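Local coordinates for protein thiol-activated cytolysin (Desulfobulbus propionicus, PDB 6NAL) that probably forms pores in target membranes, as expected of a bacterial toxin of the thiol-activated (cholesterol-dependent) cytolysin family, at residues 369-374 with 454-459; 21-26 with 79-84. All blocks are in the same frame, centred on the assembly; numbering follows the deposited sequence.

Contact 1: 369-374 with 454-459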
# COMPACT_ATOMS: atom_id res chain seq x y z
N ARG A 369 23.71 2.79 16.37
CA ARG A 369 24.86 2.95 17.26
C ARG A 369 25.93 1.94 16.87
O ARG A 369 25.65 0.74 16.80
CB ARG A 369 24.48 2.76 18.73
CG ARG A 369 23.61 3.85 19.35
CD ARG A 369 23.94 4.05 20.82
NE ARG A 369 22.85 4.69 21.57
CZ ARG A 369 22.97 5.15 22.81
NH1 ARG A 369 24.14 5.06 23.44
NH2 ARG A 369 21.93 5.71 23.42
N LEU A 370 27.14 2.41 16.64
CA LEU A 370 28.29 1.54 16.36
C LEU A 370 29.23 1.55 17.56
O LEU A 370 29.46 2.60 18.13
CB LEU A 370 29.04 2.02 15.13
CG LEU A 370 28.09 2.23 13.95
CD1 LEU A 370 28.95 2.84 12.84
CD2 LEU A 370 27.39 0.94 13.45
N GLU A 371 29.69 0.38 17.99
CA GLU A 371 30.59 0.28 19.13
C GLU A 371 31.66 -0.73 18.81
O GLU A 371 31.39 -1.83 18.32
CB GLU A 371 29.85 -0.09 20.41
CG GLU A 371 28.45 0.56 20.44
CD GLU A 371 27.72 0.46 21.80
OE1 GLU A 371 27.18 -0.62 22.11
OE2 GLU A 371 27.65 1.50 22.52
N HIS A 372 32.88 -0.30 19.03
CA HIS A 372 34.06 -1.10 18.80
C HIS A 372 34.82 -1.14 20.12
O HIS A 372 35.20 -0.10 20.66
CB HIS A 372 34.89 -0.46 17.72
CG HIS A 372 36.24 -1.06 17.51
ND1 HIS A 372 36.52 -2.38 17.80
CD2 HIS A 372 37.38 -0.54 17.00
CE1 HIS A 372 37.77 -2.64 17.45
NE2 HIS A 372 38.31 -1.54 16.96
N SER A 373 35.00 -2.34 20.65
CA SER A 373 35.84 -2.52 21.83
C SER A 373 36.92 -3.55 21.58
O SER A 373 37.63 -3.92 22.51
CB SER A 373 35.00 -2.98 23.02
OG SER A 373 34.53 -4.29 22.72
N GLY A 374 37.09 -4.01 20.34
CA GLY A 374 38.06 -5.05 20.07
C GLY A 374 39.50 -4.56 20.03
O GLY A 374 39.78 -3.37 19.90
N LEU A 454 16.18 1.66 17.53
CA LEU A 454 17.59 1.60 17.92
C LEU A 454 18.20 0.30 17.43
O LEU A 454 17.77 -0.78 17.84
CB LEU A 454 17.75 1.70 19.43
CG LEU A 454 19.23 1.68 19.84
CD1 LEU A 454 19.90 3.02 19.56
CD2 LEU A 454 19.36 1.33 21.30
N ARG A 455 19.22 0.42 16.58
CA ARG A 455 20.00 -0.72 16.12
C ARG A 455 21.42 -0.51 16.60
O ARG A 455 22.01 0.55 16.37
CB ARG A 455 19.94 -0.85 14.60
CG ARG A 455 20.58 -2.13 14.11
CD ARG A 455 20.48 -2.34 12.64
NE ARG A 455 19.10 -2.42 12.17
CZ ARG A 455 18.40 -3.54 12.14
NH1 ARG A 455 18.94 -4.66 12.59
NH2 ARG A 455 17.16 -3.54 11.68
N THR A 456 21.98 -1.52 17.27
CA THR A 456 23.31 -1.45 17.85
C THR A 456 24.16 -2.55 17.23
O THR A 456 23.72 -3.70 17.19
CB THR A 456 23.27 -1.64 19.36
OG1 THR A 456 22.47 -0.63 19.96
CG2 THR A 456 24.65 -1.52 19.96
N VAL A 457 25.34 -2.21 16.74
CA VAL A 457 26.28 -3.23 16.29
C VAL A 457 27.55 -3.07 17.09
O VAL A 457 28.17 -2.00 17.08
CB VAL A 457 26.54 -3.18 14.77
CG1 VAL A 457 25.25 -2.99 14.00
CG2 VAL A 457 27.50 -2.14 14.40
N SER A 458 27.92 -4.13 17.83
CA SER A 458 29.12 -4.14 18.67
C SER A 458 30.12 -5.11 18.08
O SER A 458 29.77 -6.24 17.76
CB SER A 458 28.79 -4.56 20.10
OG SER A 458 27.72 -3.81 20.62
N ILE A 459 31.35 -4.69 17.93
CA ILE A 459 32.39 -5.64 17.64
C ILE A 459 33.36 -5.62 18.80
O ILE A 459 33.56 -4.58 19.44
CB ILE A 459 33.11 -5.37 16.30
CG1 ILE A 459 33.69 -3.97 16.26
CG2 ILE A 459 32.19 -5.64 15.14
CD1 ILE A 459 34.52 -3.75 15.02
O HOH W 1 31.83 -3.79 21.65
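The carbonyl oxygen of Ile459 is gripped by two hydrogen bonds: an almost straight one from Ser373 N to Ile459 O (2.9 Å, 174°) and one donated by a water that also bonds Ser373 OG. The CA-H of His372 adds a weaker contact to it. Behind this end, four more backbone bonds join 369-372 and 454-459 as parallel strands (9° apart): the N-H and C=O of Arg369 reach Arg455 O and Val457 N, those of Glu371 reach Val457 O and Ile459 N. On one face Leu370 and Val457 lie side by side, and Leu370 CD2 presses to 3.2 Å from Val457 CG2, tighter than ordinary van der Waals contact. Ile459 holds CG1 in the crowded position between N and carbonyl carbon (chi1 56°), which lays CG1 3.6 Å from ND1 of the His372 ring, crossing it obliquely; His372 NE2 bonds Tyr376 O. On the other face Glu371 OE1 ends 3.4 Å from Thr456 CG2, and Arg369 CG meets Leu454 CD1 at 3.8 Å. Arg369 NE is buried here without a polar partner. The Leu370-Val457 face packs on Phe380 and Ile427 of a second sheet, and strand 412-418 flanks 369-372 antiparallel: the layered packing of the C-terminal beta sandwich of this toxin family.

Contact 2: 21-26 with 79-84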
# COMPACT_ATOMS: atom_id res chain seq x y z
N VAL A 21 -36.75 6.00 -13.28
CA VAL A 21 -37.61 7.16 -13.08
C VAL A 21 -37.14 8.00 -11.88
O VAL A 21 -37.21 9.23 -11.91
CB VAL A 21 -39.08 6.72 -12.95
CG1 VAL A 21 -39.33 5.96 -11.69
CG2 VAL A 21 -39.97 7.91 -12.99
N MSE A 22 -36.67 7.37 -10.80
CA MSE A 22 -35.88 8.11 -9.82
C MSE A 22 -34.45 7.50 -9.84
O MSE A 22 -34.25 6.29 -10.03
CB MSE A 22 -36.49 8.04 -8.43
CG MSE A 22 -37.93 8.52 -8.32
SE MSE A 22 -38.46 8.31 -6.42
CE MSE A 22 -39.05 6.66 -6.20
N VAL A 23 -33.45 8.37 -9.68
CA VAL A 23 -32.04 7.97 -9.72
C VAL A 23 -31.28 8.72 -8.63
O VAL A 23 -31.36 9.94 -8.53
CB VAL A 23 -31.39 8.28 -11.08
CG1 VAL A 23 -31.52 9.73 -11.36
CG2 VAL A 23 -29.89 7.88 -11.08
N PHE A 24 -30.53 7.97 -7.81
CA PHE A 24 -29.65 8.61 -6.84
C PHE A 24 -28.62 9.41 -7.61
O PHE A 24 -28.10 8.94 -8.63
CB PHE A 24 -28.96 7.56 -5.94
CG PHE A 24 -28.18 8.17 -4.83
CD1 PHE A 24 -28.79 8.57 -3.66
CD2 PHE A 24 -26.80 8.36 -4.97
CE1 PHE A 24 -28.04 9.15 -2.62
CE2 PHE A 24 -26.04 8.95 -3.94
CZ PHE A 24 -26.65 9.34 -2.77
N ASN A 25 -28.29 10.60 -7.12
CA ASN A 25 -27.16 11.30 -7.70
C ASN A 25 -26.07 11.57 -6.67
O ASN A 25 -26.29 12.33 -5.71
CB ASN A 25 -27.54 12.60 -8.35
CG ASN A 25 -26.32 13.29 -8.94
OD1 ASN A 25 -25.55 12.71 -9.75
ND2 ASN A 25 -26.09 14.51 -8.46
N GLY A 26 -24.90 10.98 -6.89
CA GLY A 26 -23.81 11.12 -5.98
C GLY A 26 -22.83 12.15 -6.48
O GLY A 26 -22.96 12.70 -7.57
N ALA A 79 -43.79 9.91 -7.82
CA ALA A 79 -42.36 9.60 -7.89
C ALA A 79 -41.61 10.79 -8.47
O ALA A 79 -42.07 11.46 -9.41
CB ALA A 79 -42.13 8.35 -8.73
N SER A 80 -40.45 11.06 -7.90
CA SER A 80 -39.73 12.29 -8.20
C SER A 80 -38.35 12.17 -7.58
O SER A 80 -38.21 11.64 -6.47
CB SER A 80 -40.45 13.50 -7.62
OG SER A 80 -39.60 14.60 -7.68
N ASN A 81 -37.33 12.69 -8.28
CA ASN A 81 -36.02 12.71 -7.68
C ASN A 81 -36.03 13.43 -6.34
O ASN A 81 -35.21 13.15 -5.48
CB ASN A 81 -35.02 13.37 -8.60
CG ASN A 81 -34.67 12.48 -9.72
OD1 ASN A 81 -34.44 11.28 -9.53
ND2 ASN A 81 -34.63 13.04 -10.92
N ASP A 82 -36.96 14.37 -6.14
CA ASP A 82 -36.96 15.09 -4.87
C ASP A 82 -37.39 14.20 -3.68
O ASP A 82 -37.09 14.54 -2.53
CB ASP A 82 -37.80 16.35 -5.08
CG ASP A 82 -37.21 17.26 -6.22
OD1 ASP A 82 -37.44 16.98 -7.42
OD2 ASP A 82 -36.48 18.24 -5.93
N LEU A 83 -37.99 13.03 -3.93
CA LEU A 83 -38.14 12.04 -2.87
C LEU A 83 -36.76 11.59 -2.32
O LEU A 83 -36.56 11.52 -1.10
CB LEU A 83 -38.99 10.89 -3.43
CG LEU A 83 -39.31 9.73 -2.50
CD1 LEU A 83 -40.62 9.12 -2.89
CD2 LEU A 83 -38.23 8.67 -2.54
N LEU A 84 -35.78 11.33 -3.19
CA LEU A 84 -34.47 10.88 -2.70
C LEU A 84 -33.79 11.95 -1.86
O LEU A 84 -33.02 11.62 -0.95
CB LEU A 84 -33.57 10.48 -3.87
CG LEU A 84 -34.22 9.46 -4.82
CD1 LEU A 84 -33.27 9.04 -5.92
CD2 LEU A 84 -34.77 8.22 -4.10
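Met22, present as selenomethionine, is the main bump: it fills a hollow formed by Ala79, the backbone of Ser80, and Leu83 and Leu84 on the short helix 81-84. Its chain runs straight through chi2 (180°), so CG and SE both lie against the Ser80 backbone, SE 3.3 Å from Ser80 O. Beyond SE the chain bends (chi3 -87°). Leu83 closes one wall, its CD2 3.9 Å from Met22 SE; the methyl of Ala79 forms another, its CB 4.2 Å from Met22 CG. The reverse fit lies one step along the chain, where Leu84 projects toward 21-26 and sets its CD1 methyl over the flat face of the Val23-Phe24 peptide, 3.4 Å from Val23 O and 3.5 Å from Phe24 N. Met22 CB borders the same methyl, so bump and counter-bump stand next to each other.

Between the two segments Asn81 supplies the direct polar tie. Its OD1 accepts the N-H of Val23 at 3.1 Å, nearly straight (168°) and close to the C=O axis, while Val23 CG1 runs alongside the Asn81 side chain. The helix turn carrying Asn81 is itself capped: Ser80, at the N-cap, takes the N-H of Asp82 on its OG (3.1 Å).

The CB of Phe24 points away from 79-84, and its ring meets Phe59 edge-to-face and touches Asn157 and Met160 of helix 156-163. Met22, Ala79 and Leu83 rest together on Leu233 of strand 232-250, Leu83 also reaches Tyr336 and Val21 reaches Phe340 of strand 332-340, so the loop after helix 2-12 and the short helix 81-84 are packed together against the large antiparallel sheet.

Starting at the N terminus, the chain leaves helix 2-12 and enters contact 2, which closes the loop from 21-26 to 79-84 around strands 37-41, 44-59 and 76-78. Much later, contact 1 closes a second loop, from 369-374 to 454-459, holding strands 378-389, 394-408, 412-418, 422-432 and 440-449. The two follow in series, neither nesting nor crossing, with centres 69 Å apart and nearest atoms about 47 Å apart, on opposite sides of the chain's centre. Strand 44-59, inside the first loop, pairs antiparallel with 349-372, whose far end enters contact 1. That long strand therefore links the region of contact 2 to the C-terminal sandwich.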